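Local coordinates for protein glucose-permease IIA component (Mycoplasma capricolum, PDB 2GPR) that passes phosphoryl groups from phospho-HPr to the IIB domain of the glucose permease, serving glucose uptake and phosphorylation in the sugar phosphotransferase system, at residues G72-T83 against V119-N130; L86-V95 against L107-K118. All coordinates share one frame; numbering follows the deposited sequence.

Contact 1: residues G72-T83 against V119-N130; sequences GVEILLHIGLDT and VPSIKSPIIFTN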
loop_
_atom_site.group_PDB
_atom_site.type_symbol
_atom_site.label_atom_id
_atom_site.label_comp_id
_atom_site.label_asym_id
_atom_site.label_seq_id
_atom_site.Cartn_x
_atom_site.Cartn_y
_atom_site.Cartn_z
ATOM N N GLY A 72 6.213 10.909 -10.542
ATOM C CA GLY A 72 7.188 9.893 -10.744
ATOM C C GLY A 72 7.453 9.038 -9.539
ATOM O O GLY A 72 7.860 7.912 -9.707
ATOM N N VAL A 73 7.251 9.556 -8.343
ATOM C CA VAL A 73 7.394 8.716 -7.157
ATOM C C VAL A 73 6.441 7.478 -7.203
ATOM O O VAL A 73 5.241 7.539 -7.476
ATOM C CB VAL A 73 7.109 9.510 -5.876
ATOM C CG1 VAL A 73 7.092 11.006 -6.143
ATOM C CG2 VAL A 73 5.805 9.072 -5.201
ATOM N N GLU A 74 6.965 6.320 -6.973
ATOM C CA GLU A 74 6.100 5.161 -7.000
ATOM C C GLU A 74 5.926 4.592 -5.637
ATOM O O GLU A 74 6.899 4.335 -4.944
ATOM C CB GLU A 74 6.593 3.982 -7.860
ATOM C CG GLU A 74 6.083 4.031 -9.305
ATOM C CD GLU A 74 7.083 3.400 -10.234
ATOM O OE1 GLU A 74 8.097 4.181 -10.493
ATOM O OE2 GLU A 74 7.024 2.266 -10.609
ATOM N N ILE A 75 4.703 4.292 -5.309
ATOM C CA ILE A 75 4.457 3.668 -4.086
ATOM C C ILE A 75 3.832 2.295 -4.296
ATOM O O ILE A 75 2.914 2.097 -5.104
ATOM C CB ILE A 75 3.609 4.608 -3.293
ATOM C CG1 ILE A 75 3.069 3.957 -2.063
ATOM C CG2 ILE A 75 2.457 5.116 -4.121
ATOM C CD1 ILE A 75 1.595 4.290 -1.909
ATOM N N LEU A 76 4.346 1.316 -3.590
ATOM C CA LEU A 76 3.814 -0.027 -3.666
ATOM C C LEU A 76 2.951 -0.459 -2.445
ATOM O O LEU A 76 3.346 -0.341 -1.278
ATOM C CB LEU A 76 4.956 -1.018 -3.991
ATOM C CG LEU A 76 4.577 -2.485 -4.058
ATOM C CD1 LEU A 76 4.322 -2.888 -5.498
ATOM C CD2 LEU A 76 5.762 -3.293 -3.551
ATOM N N LEU A 77 1.749 -0.949 -2.742
ATOM C CA LEU A 77 0.812 -1.555 -1.808
ATOM C C LEU A 77 0.938 -3.067 -2.047
ATOM O O LEU A 77 0.792 -3.542 -3.169
ATOM C CB LEU A 77 -0.651 -1.139 -2.128
ATOM C CG LEU A 77 -1.730 -1.363 -1.061
ATOM C CD1 LEU A 77 -2.995 -1.920 -1.688
ATOM C CD2 LEU A 77 -1.309 -2.102 0.220
ATOM N N HIS A 78 1.236 -3.812 -1.001
ATOM C CA HIS A 78 1.447 -5.198 -1.098
ATOM C C HIS A 78 0.699 -5.899 -0.027
ATOM O O HIS A 78 1.075 -5.769 1.121
ATOM C CB HIS A 78 2.920 -5.398 -0.921
ATOM C CG HIS A 78 3.337 -6.816 -1.055
ATOM N ND1 HIS A 78 2.943 -7.761 -0.112
ATOM C CD2 HIS A 78 4.168 -7.414 -1.962
ATOM C CE1 HIS A 78 3.534 -8.891 -0.457
ATOM N NE2 HIS A 78 4.255 -8.729 -1.570
ATOM N N ILE A 79 -0.423 -6.559 -0.388
ATOM C CA ILE A 79 -1.230 -7.193 0.599
ATOM C C ILE A 79 -0.563 -8.389 1.194
ATOM O O ILE A 79 -0.185 -9.299 0.472
ATOM C CB ILE A 79 -2.628 -7.532 0.142
ATOM C CG1 ILE A 79 -3.336 -6.254 -0.271
ATOM C CG2 ILE A 79 -3.392 -8.214 1.309
ATOM C CD1 ILE A 79 -3.003 -5.828 -1.676
ATOM N N GLY A 80 -0.460 -8.398 2.546
ATOM C CA GLY A 80 0.144 -9.493 3.310
ATOM C C GLY A 80 1.578 -9.824 2.880
ATOM O O GLY A 80 2.316 -9.010 2.362
ATOM N N LEU A 81 1.943 -11.049 3.114
ATOM C CA LEU A 81 3.232 -11.589 2.819
ATOM C C LEU A 81 3.019 -12.930 2.041
ATOM O O LEU A 81 2.037 -13.648 2.267
ATOM C CB LEU A 81 3.991 -11.807 4.158
ATOM C CG LEU A 81 4.881 -10.647 4.628
ATOM C CD1 LEU A 81 4.318 -9.281 4.285
ATOM C CD2 LEU A 81 5.089 -10.713 6.124
ATOM N N ASP A 82 3.916 -13.233 1.075
ATOM C CA ASP A 82 3.910 -14.449 0.217
ATOM C C ASP A 82 2.727 -14.651 -0.685
ATOM O O ASP A 82 2.702 -15.601 -1.444
ATOM C CB ASP A 82 4.383 -15.785 0.842
ATOM C CG ASP A 82 5.858 -16.002 0.740
ATOM O OD1 ASP A 82 6.632 -15.173 0.253
ATOM O OD2 ASP A 82 6.240 -17.138 1.304
ATOM N N THR A 83 1.762 -13.774 -0.585
ATOM C CA THR A 83 0.549 -13.796 -1.394
ATOM C C THR A 83 0.705 -14.145 -2.904
ATOM O O THR A 83 -0.271 -14.597 -3.520
ATOM C CB THR A 83 -0.137 -12.450 -1.206
ATOM O OG1 THR A 83 0.859 -11.428 -1.221
ATOM C CG2 THR A 83 -0.811 -12.460 0.151
ATOM N N VAL A 119 -0.891 -17.767 4.253
ATOM C CA VAL A 119 0.380 -17.051 4.245
ATOM C C VAL A 119 0.931 -16.709 5.609
ATOM O O VAL A 119 0.257 -16.759 6.638
ATOM C CB VAL A 119 0.263 -15.787 3.423
ATOM C CG1 VAL A 119 -0.032 -16.163 1.975
ATOM C CG2 VAL A 119 -0.856 -14.918 4.006
ATOM N N PRO A 120 2.189 -16.323 5.585
ATOM C CA PRO A 120 2.881 -15.956 6.784
ATOM C C PRO A 120 2.283 -14.758 7.482
ATOM O O PRO A 120 2.266 -14.714 8.701
ATOM C CB PRO A 120 4.349 -15.686 6.398
ATOM C CG PRO A 120 4.525 -16.099 4.950
ATOM C CD PRO A 120 3.133 -16.445 4.423
ATOM N N SER A 121 1.798 -13.784 6.721
ATOM C CA SER A 121 1.229 -12.603 7.355
ATOM C C SER A 121 0.345 -11.790 6.429
ATOM O O SER A 121 0.653 -11.678 5.253
ATOM C CB SER A 121 2.335 -11.717 7.898
ATOM O OG SER A 121 1.763 -10.598 8.524
ATOM N N ILE A 122 -0.757 -11.204 6.965
ATOM C CA ILE A 122 -1.607 -10.308 6.173
ATOM C C ILE A 122 -1.241 -8.833 6.388
ATOM O O ILE A 122 -1.838 -7.932 5.808
ATOM C CB ILE A 122 -3.110 -10.529 6.221
ATOM C CG1 ILE A 122 -3.653 -10.343 7.627
ATOM C CG2 ILE A 122 -3.535 -11.854 5.631
ATOM C CD1 ILE A 122 -4.923 -9.504 7.627
ATOM N N LYS A 123 -0.284 -8.598 7.254
ATOM C CA LYS A 123 0.189 -7.269 7.459
ATOM C C LYS A 123 0.676 -6.804 6.099
ATOM O O LYS A 123 1.434 -7.525 5.480
ATOM C CB LYS A 123 1.322 -7.316 8.444
ATOM C CG LYS A 123 0.863 -7.367 9.898
ATOM C CD LYS A 123 2.089 -7.337 10.806
ATOM C CE LYS A 123 1.968 -8.211 12.034
ATOM N NZ LYS A 123 3.260 -8.391 12.729
ATOM N N SER A 124 0.110 -5.701 5.592
ATOM C CA SER A 124 0.359 -5.207 4.249
ATOM C C SER A 124 1.274 -4.009 4.147
ATOM O O SER A 124 0.940 -2.949 4.623
ATOM C CB SER A 124 -0.952 -4.926 3.553
ATOM O OG SER A 124 -1.747 -6.123 3.500
ATOM N N PRO A 125 2.384 -4.163 3.416
ATOM C CA PRO A 125 3.325 -3.082 3.303
ATOM C C PRO A 125 3.017 -2.014 2.263
ATOM O O PRO A 125 2.523 -2.277 1.156
ATOM C CB PRO A 125 4.684 -3.716 3.097
ATOM C CG PRO A 125 4.523 -5.214 3.295
ATOM C CD PRO A 125 3.044 -5.495 3.380
ATOM N N ILE A 126 3.351 -0.777 2.635
ATOM C CA ILE A 126 3.210 0.414 1.796
ATOM C C ILE A 126 4.598 1.013 1.594
ATOM O O ILE A 126 5.141 1.695 2.483
ATOM C CB ILE A 126 2.319 1.498 2.461
ATOM C CG1 ILE A 126 1.031 0.935 3.043
ATOM C CG2 ILE A 126 1.995 2.610 1.468
ATOM C CD1 ILE A 126 0.218 0.159 2.020
ATOM N N ILE A 127 5.223 0.761 0.469
ATOM C CA ILE A 127 6.552 1.310 0.342
ATOM C C ILE A 127 6.695 2.194 -0.820
ATOM O O ILE A 127 6.085 1.999 -1.837
ATOM C CB ILE A 127 7.607 0.222 0.243
ATOM C CG1 ILE A 127 7.123 -0.884 -0.667
ATOM C CG2 ILE A 127 7.984 -0.386 1.600
ATOM C CD1 ILE A 127 8.312 -1.520 -1.385
ATOM N N PHE A 128 7.524 3.171 -0.664
ATOM C CA PHE A 128 7.828 4.033 -1.760
ATOM C C PHE A 128 9.025 3.427 -2.458
ATOM O O PHE A 128 10.179 3.370 -1.892
ATOM C CB PHE A 128 8.121 5.478 -1.346
ATOM C CG PHE A 128 7.042 6.052 -0.488
ATOM C CD1 PHE A 128 6.909 5.630 0.833
ATOM C CD2 PHE A 128 6.137 6.979 -1.000
ATOM C CE1 PHE A 128 5.860 6.103 1.620
ATOM C CE2 PHE A 128 5.137 7.524 -0.196
ATOM C CZ PHE A 128 4.977 7.054 1.107
ATOM N N THR A 129 8.700 2.857 -3.640
ATOM C CA THR A 129 9.683 2.230 -4.461
ATOM C C THR A 129 10.500 3.277 -5.220
ATOM O O THR A 129 11.557 3.017 -5.757
ATOM C CB THR A 129 9.060 1.139 -5.340
ATOM O OG1 THR A 129 9.480 -0.148 -4.830
ATOM C CG2 THR A 129 9.446 1.334 -6.834
ATOM N N ASN A 130 10.006 4.497 -5.193
ATOM C CA ASN A 130 10.675 5.572 -5.823
ATOM C C ASN A 130 10.148 6.922 -5.330
ATOM O O ASN A 130 8.972 7.223 -5.409
ATOM C CB ASN A 130 10.631 5.390 -7.324
ATOM C CG ASN A 130 11.110 6.618 -8.070
ATOM O OD1 ASN A 130 10.735 6.847 -9.240
ATOM N ND2 ASN A 130 11.914 7.425 -7.423
#
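Leu76 pairs with Ile127 and Leu77 with Ile126 where strands 74-78 and 124-130 run antiparallel. The two are neighbours in the middle of the seven-stranded antiparallel sheet of the glucose-type IIA fold. Their short axes make an angle of 166°. Leu76 and Ile127 lie side by side on one face, with Leu76 CD2 3.8 Å from Ile127 CD1. Their backbones join in both directions, and Leu76 N reaches Ile127 O at 2.6 Å.

The opposite face carries Ile75, Leu77, Ile126 and Phe128. Ile126 serves two neighbours with its two branches. Its chi1 of -46° sets CG1 beside the backbone N and CG2 anti to it, and the branches diverge. CG2 of Ile126 meets CD1 of Ile75 at 3.8 Å. CD1 of Ile126 presses on CD2 of Leu77 at 3.3 Å. Ile75 CG1 lies over one face of the Phe128 ring. Between Glu74 and Ile75 the register shifts by one, a beta bulge, and Glu74 O accepts from Asn130 N and weakly from Thr129 N.

At the other end, His78 is the probable phosphohistidine and shared zinc ligand. The His78 side chain lies beside Pro125, while Phe29 meets its ring edge-to-face. His78 ND1 gives a weak hydrogen bond to Gly80 O at 2.8 Å. This probably helps to set the ring's rotation and is consistent with NE2 as the phosphoryl acceptor. Past His78, Ser124 OG accepts from Gly80 N at 2.8 Å and donates to Ile122 O from above the carbonyl plane. One hydroxyl thus links Gly80 to Ile122. Leu81 points toward 119-130 and touches it with both methyls. The Leu81 side chain crosses Pro125 at about a right angle, with CD1 near Pro125 CD, and Leu81 CD2 rests on Ser121 CB at 3.4 Å.

Contact 2: residues L86-V95 against L107-K118; sequences LDGNGFESFV and LVTVDLKSVAKK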
loop_
_atom_site.group_PDB
_atom_site.type_symbol
_atom_site.label_atom_id
_atom_site.label_comp_id
_atom_site.label_asym_id
_atom_site.label_seq_id
_atom_site.Cartn_x
_atom_site.Cartn_y
_atom_site.Cartn_z
ATOM N N LEU A 86 -0.315 -17.593 -3.859
ATOM C CA LEU A 86 -1.731 -17.960 -3.918
ATOM C C LEU A 86 -2.291 -18.000 -5.315
ATOM O O LEU A 86 -3.434 -18.411 -5.543
ATOM C CB LEU A 86 -2.616 -17.087 -2.981
ATOM C CG LEU A 86 -2.105 -17.080 -1.594
ATOM C CD1 LEU A 86 -3.284 -16.995 -0.675
ATOM C CD2 LEU A 86 -1.418 -18.391 -1.363
ATOM N N ASP A 87 -1.471 -17.532 -6.243
ATOM C CA ASP A 87 -1.848 -17.434 -7.646
ATOM C C ASP A 87 -3.198 -16.641 -7.840
ATOM O O ASP A 87 -4.044 -16.899 -8.690
ATOM C CB ASP A 87 -2.038 -18.830 -8.251
ATOM C CG ASP A 87 -0.728 -19.204 -8.943
ATOM O OD1 ASP A 87 -0.225 -18.403 -9.829
ATOM O OD2 ASP A 87 -0.097 -20.271 -8.610
ATOM N N GLY A 88 -3.402 -15.636 -7.002
ATOM C CA GLY A 88 -4.597 -14.814 -7.109
ATOM C C GLY A 88 -5.869 -15.354 -6.439
ATOM O O GLY A 88 -6.977 -14.956 -6.810
ATOM N N ASN A 89 -5.723 -16.201 -5.448
ATOM C CA ASN A 89 -6.897 -16.779 -4.827
ATOM C C ASN A 89 -7.323 -16.114 -3.527
ATOM O O ASN A 89 -6.629 -16.156 -2.515
ATOM C CB ASN A 89 -6.789 -18.299 -4.718
ATOM C CG ASN A 89 -7.950 -18.949 -4.018
ATOM O OD1 ASN A 89 -9.109 -18.444 -4.026
ATOM N ND2 ASN A 89 -7.616 -20.015 -3.284
ATOM N N GLY A 90 -8.508 -15.527 -3.568
ATOM C CA GLY A 90 -9.068 -14.816 -2.440
ATOM C C GLY A 90 -9.134 -13.339 -2.749
ATOM O O GLY A 90 -9.840 -12.574 -2.085
ATOM N N PHE A 91 -8.378 -12.976 -3.781
ATOM C CA PHE A 91 -8.297 -11.628 -4.293
ATOM C C PHE A 91 -9.335 -11.446 -5.392
ATOM O O PHE A 91 -9.486 -12.307 -6.231
ATOM C CB PHE A 91 -6.876 -11.370 -4.884
ATOM C CG PHE A 91 -5.787 -11.578 -3.874
ATOM C CD1 PHE A 91 -5.445 -12.867 -3.456
ATOM C CD2 PHE A 91 -5.074 -10.487 -3.362
ATOM C CE1 PHE A 91 -4.427 -13.064 -2.524
ATOM C CE2 PHE A 91 -4.072 -10.655 -2.399
ATOM C CZ PHE A 91 -3.767 -11.954 -1.980
ATOM N N GLU A 92 -10.054 -10.347 -5.368
ATOM C CA GLU A 92 -11.031 -9.985 -6.383
ATOM C C GLU A 92 -10.655 -8.609 -6.763
ATOM O O GLU A 92 -10.901 -7.702 -5.998
ATOM C CB GLU A 92 -12.460 -9.941 -5.812
ATOM C CG GLU A 92 -13.383 -11.065 -6.331
ATOM C CD GLU A 92 -13.370 -11.218 -7.844
ATOM O OE1 GLU A 92 -13.420 -10.258 -8.616
ATOM O OE2 GLU A 92 -13.278 -12.491 -8.246
ATOM N N SER A 93 -9.912 -8.452 -7.830
ATOM C CA SER A 93 -9.445 -7.114 -8.148
ATOM C C SER A 93 -10.489 -6.331 -8.905
ATOM O O SER A 93 -11.466 -6.928 -9.442
ATOM C CB SER A 93 -8.115 -7.097 -8.898
ATOM O OG SER A 93 -8.319 -6.828 -10.271
ATOM N N PHE A 94 -10.268 -4.999 -8.961
ATOM C CA PHE A 94 -11.190 -4.158 -9.682
ATOM C C PHE A 94 -10.487 -3.244 -10.647
ATOM O O PHE A 94 -11.126 -2.336 -11.248
ATOM C CB PHE A 94 -12.092 -3.356 -8.751
ATOM C CG PHE A 94 -12.878 -4.237 -7.849
ATOM C CD1 PHE A 94 -14.082 -4.788 -8.277
ATOM C CD2 PHE A 94 -12.391 -4.563 -6.587
ATOM C CE1 PHE A 94 -14.802 -5.615 -7.421
ATOM C CE2 PHE A 94 -13.101 -5.399 -5.726
ATOM C CZ PHE A 94 -14.306 -5.941 -6.159
ATOM N N VAL A 95 -9.186 -3.519 -10.791
ATOM C CA VAL A 95 -8.304 -2.697 -11.574
ATOM C C VAL A 95 -7.433 -3.522 -12.513
ATOM O O VAL A 95 -7.269 -4.740 -12.347
ATOM C CB VAL A 95 -7.418 -1.927 -10.576
ATOM C CG1 VAL A 95 -8.213 -0.798 -9.907
ATOM C CG2 VAL A 95 -6.959 -2.917 -9.501
ATOM N N LEU A 107 -9.107 -1.074 -4.861
ATOM C CA LEU A 107 -8.266 -1.804 -5.786
ATOM C C LEU A 107 -8.751 -3.224 -5.892
ATOM O O LEU A 107 -9.037 -3.751 -6.980
ATOM C CB LEU A 107 -6.799 -1.736 -5.404
ATOM C CG LEU A 107 -6.366 -0.298 -5.303
ATOM C CD1 LEU A 107 -4.969 -0.207 -4.727
ATOM C CD2 LEU A 107 -6.465 0.381 -6.673
ATOM N N VAL A 108 -8.897 -3.826 -4.724
ATOM C CA VAL A 108 -9.304 -5.191 -4.681
ATOM C C VAL A 108 -10.010 -5.555 -3.355
ATOM O O VAL A 108 -10.009 -4.801 -2.365
ATOM C CB VAL A 108 -8.053 -6.035 -4.875
ATOM C CG1 VAL A 108 -7.156 -5.705 -3.722
ATOM C CG2 VAL A 108 -8.316 -7.543 -4.951
ATOM N N THR A 109 -10.614 -6.736 -3.361
ATOM C CA THR A 109 -11.235 -7.243 -2.184
ATOM C C THR A 109 -10.587 -8.575 -1.835
ATOM O O THR A 109 -10.498 -9.487 -2.670
ATOM C CB THR A 109 -12.769 -7.304 -2.290
ATOM O OG1 THR A 109 -13.231 -6.118 -2.916
ATOM C CG2 THR A 109 -13.416 -7.500 -0.891
ATOM N N VAL A 110 -10.038 -8.650 -0.619
ATOM C CA VAL A 110 -9.338 -9.861 -0.191
ATOM C C VAL A 110 -10.046 -10.726 0.835
ATOM O O VAL A 110 -10.421 -10.273 1.905
ATOM C CB VAL A 110 -7.970 -9.549 0.358
ATOM C CG1 VAL A 110 -7.246 -10.853 0.647
ATOM C CG2 VAL A 110 -7.206 -8.739 -0.660
ATOM N N ASP A 111 -10.109 -12.013 0.565
ATOM C CA ASP A 111 -10.666 -12.874 1.566
ATOM C C ASP A 111 -9.637 -13.032 2.629
ATOM O O ASP A 111 -9.005 -14.090 2.704
ATOM C CB ASP A 111 -11.052 -14.235 1.035
ATOM C CG ASP A 111 -11.860 -15.050 1.998
ATOM O OD1 ASP A 111 -11.543 -14.928 3.251
ATOM O OD2 ASP A 111 -12.612 -15.908 1.630
ATOM N N LEU A 112 -9.561 -12.019 3.480
ATOM C CA LEU A 112 -8.641 -11.986 4.573
ATOM C C LEU A 112 -8.660 -13.237 5.415
ATOM O O LEU A 112 -7.576 -13.770 5.732
ATOM C CB LEU A 112 -8.758 -10.699 5.406
ATOM C CG LEU A 112 -7.558 -9.780 5.212
ATOM C CD1 LEU A 112 -7.248 -9.633 3.736
ATOM C CD2 LEU A 112 -7.793 -8.410 5.869
ATOM N N LYS A 113 -9.878 -13.725 5.780
ATOM C CA LYS A 113 -9.971 -14.949 6.579
ATOM C C LYS A 113 -9.284 -16.096 5.906
ATOM O O LYS A 113 -8.565 -16.839 6.544
ATOM C CB LYS A 113 -11.363 -15.388 6.946
ATOM C CG LYS A 113 -11.393 -16.805 7.542
ATOM C CD LYS A 113 -12.788 -17.261 8.014
ATOM C CE LYS A 113 -12.860 -18.729 8.431
ATOM N NZ LYS A 113 -12.239 -19.030 9.742
ATOM N N SER A 114 -9.512 -16.266 4.622
ATOM C CA SER A 114 -8.856 -17.363 3.955
ATOM C C SER A 114 -7.372 -17.147 3.857
ATOM O O SER A 114 -6.582 -17.908 4.402
ATOM C CB SER A 114 -9.475 -17.627 2.616
ATOM O OG SER A 114 -10.887 -17.548 2.759
ATOM N N VAL A 115 -7.009 -16.080 3.181
ATOM C CA VAL A 115 -5.615 -15.722 2.976
ATOM C C VAL A 115 -4.764 -15.804 4.209
ATOM O O VAL A 115 -3.617 -16.236 4.153
ATOM C CB VAL A 115 -5.515 -14.348 2.406
ATOM C CG1 VAL A 115 -4.099 -14.118 1.983
ATOM C CG2 VAL A 115 -6.428 -14.264 1.208
ATOM N N ALA A 116 -5.333 -15.361 5.315
ATOM C CA ALA A 116 -4.647 -15.309 6.599
ATOM C C ALA A 116 -4.025 -16.655 7.047
ATOM O O ALA A 116 -3.039 -16.697 7.812
ATOM C CB ALA A 116 -5.567 -14.703 7.654
ATOM N N LYS A 117 -4.610 -17.771 6.574
ATOM C CA LYS A 117 -4.115 -19.107 6.930
ATOM C C LYS A 117 -3.075 -19.618 5.953
ATOM O O LYS A 117 -2.093 -20.286 6.326
ATOM C CB LYS A 117 -5.219 -20.125 7.174
ATOM C CG LYS A 117 -6.411 -20.014 6.232
ATOM C CD LYS A 117 -6.237 -20.846 4.969
ATOM C CE LYS A 117 -7.491 -21.620 4.546
ATOM N NZ LYS A 117 -7.194 -22.970 4.003
ATOM N N LYS A 118 -3.278 -19.247 4.695
ATOM C CA LYS A 118 -2.391 -19.628 3.626
ATOM C C LYS A 118 -0.996 -18.950 3.666
ATOM O O LYS A 118 -0.002 -19.494 3.189
ATOM C CB LYS A 118 -3.085 -19.473 2.290
ATOM C CG LYS A 118 -4.211 -20.480 2.147
ATOM C CD LYS A 118 -5.024 -20.272 0.883
ATOM C CE LYS A 118 -6.372 -20.980 0.890
ATOM N NZ LYS A 118 -7.192 -20.615 -0.280
#
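Phe91 to Ser93 run antiparallel to Val108 to Val110, with the short strand axes 4.4 Å apart and at 156°. Glu92 N donates to Thr109 O; the return bond to Glu92 O is less certain. At the ends, Phe94 N binds Leu107 O and Asp111 N binds Gly90 O.

Phe91 and Val110 lie side by side and point the same way. Val110 CG1 sits over one face of the Phe91 ring, and Val110 CG2 is 3.9 Å from Phe91 CD2. The ring also touches His63, a residue probably important for phospho-donor activity. Phe94 turns its edge to the other strand, with CE2 in a tight approach 2.9 Å from Thr109 OG1. That hydroxyl also has a weak hydrogen bond with Asp46. Lys106 makes a cation-pi contact with the Phe94 ring.

The pair belongs to a small three-stranded antiparallel sheet, in which strand 106-110 is the middle one. On its other side Leu107 and Val108 both face Phe47 in a classic beta bulge. The chain then enters helix 112-118. Asp111 is its N-cap, and Asp111 OD1 accepts from Ser114 N at 2.8 Å, met from above the carboxylate plane.

The helix packs back on the loop before strand 91-93. Leu86 crosses both Val115 and Lys118 obliquely. With CG anti to the carbonyl carbon (chi1 -53°), Leu86 brings CD1 against Val115 CG1 at 4.0 Å and Lys118 CB at 3.9 Å.

Overall arrangement
Contacts 1 and 2 have centres about 14 Å apart and touch directly. Contact 1 lies near the centre of the chain, in the large antiparallel sheet. Contact 2 lies further out, in the small three-stranded sheet and helix 112-118. Along the chain the order is 72-83, 86-95, 107-118, 119-130, so contact 2 is formed between the two partners of contact 1. The helix leads straight into the second segment of contact 1. Ile122 packs on Leu112 and Ala116, Thr83 on Phe91, and Leu77 on Leu107. Thr83 and Phe91 also both touch His63. Contact 2 therefore flanks the probable phosphoryl-transfer site, whose other histidine, His78, belongs to contact 1.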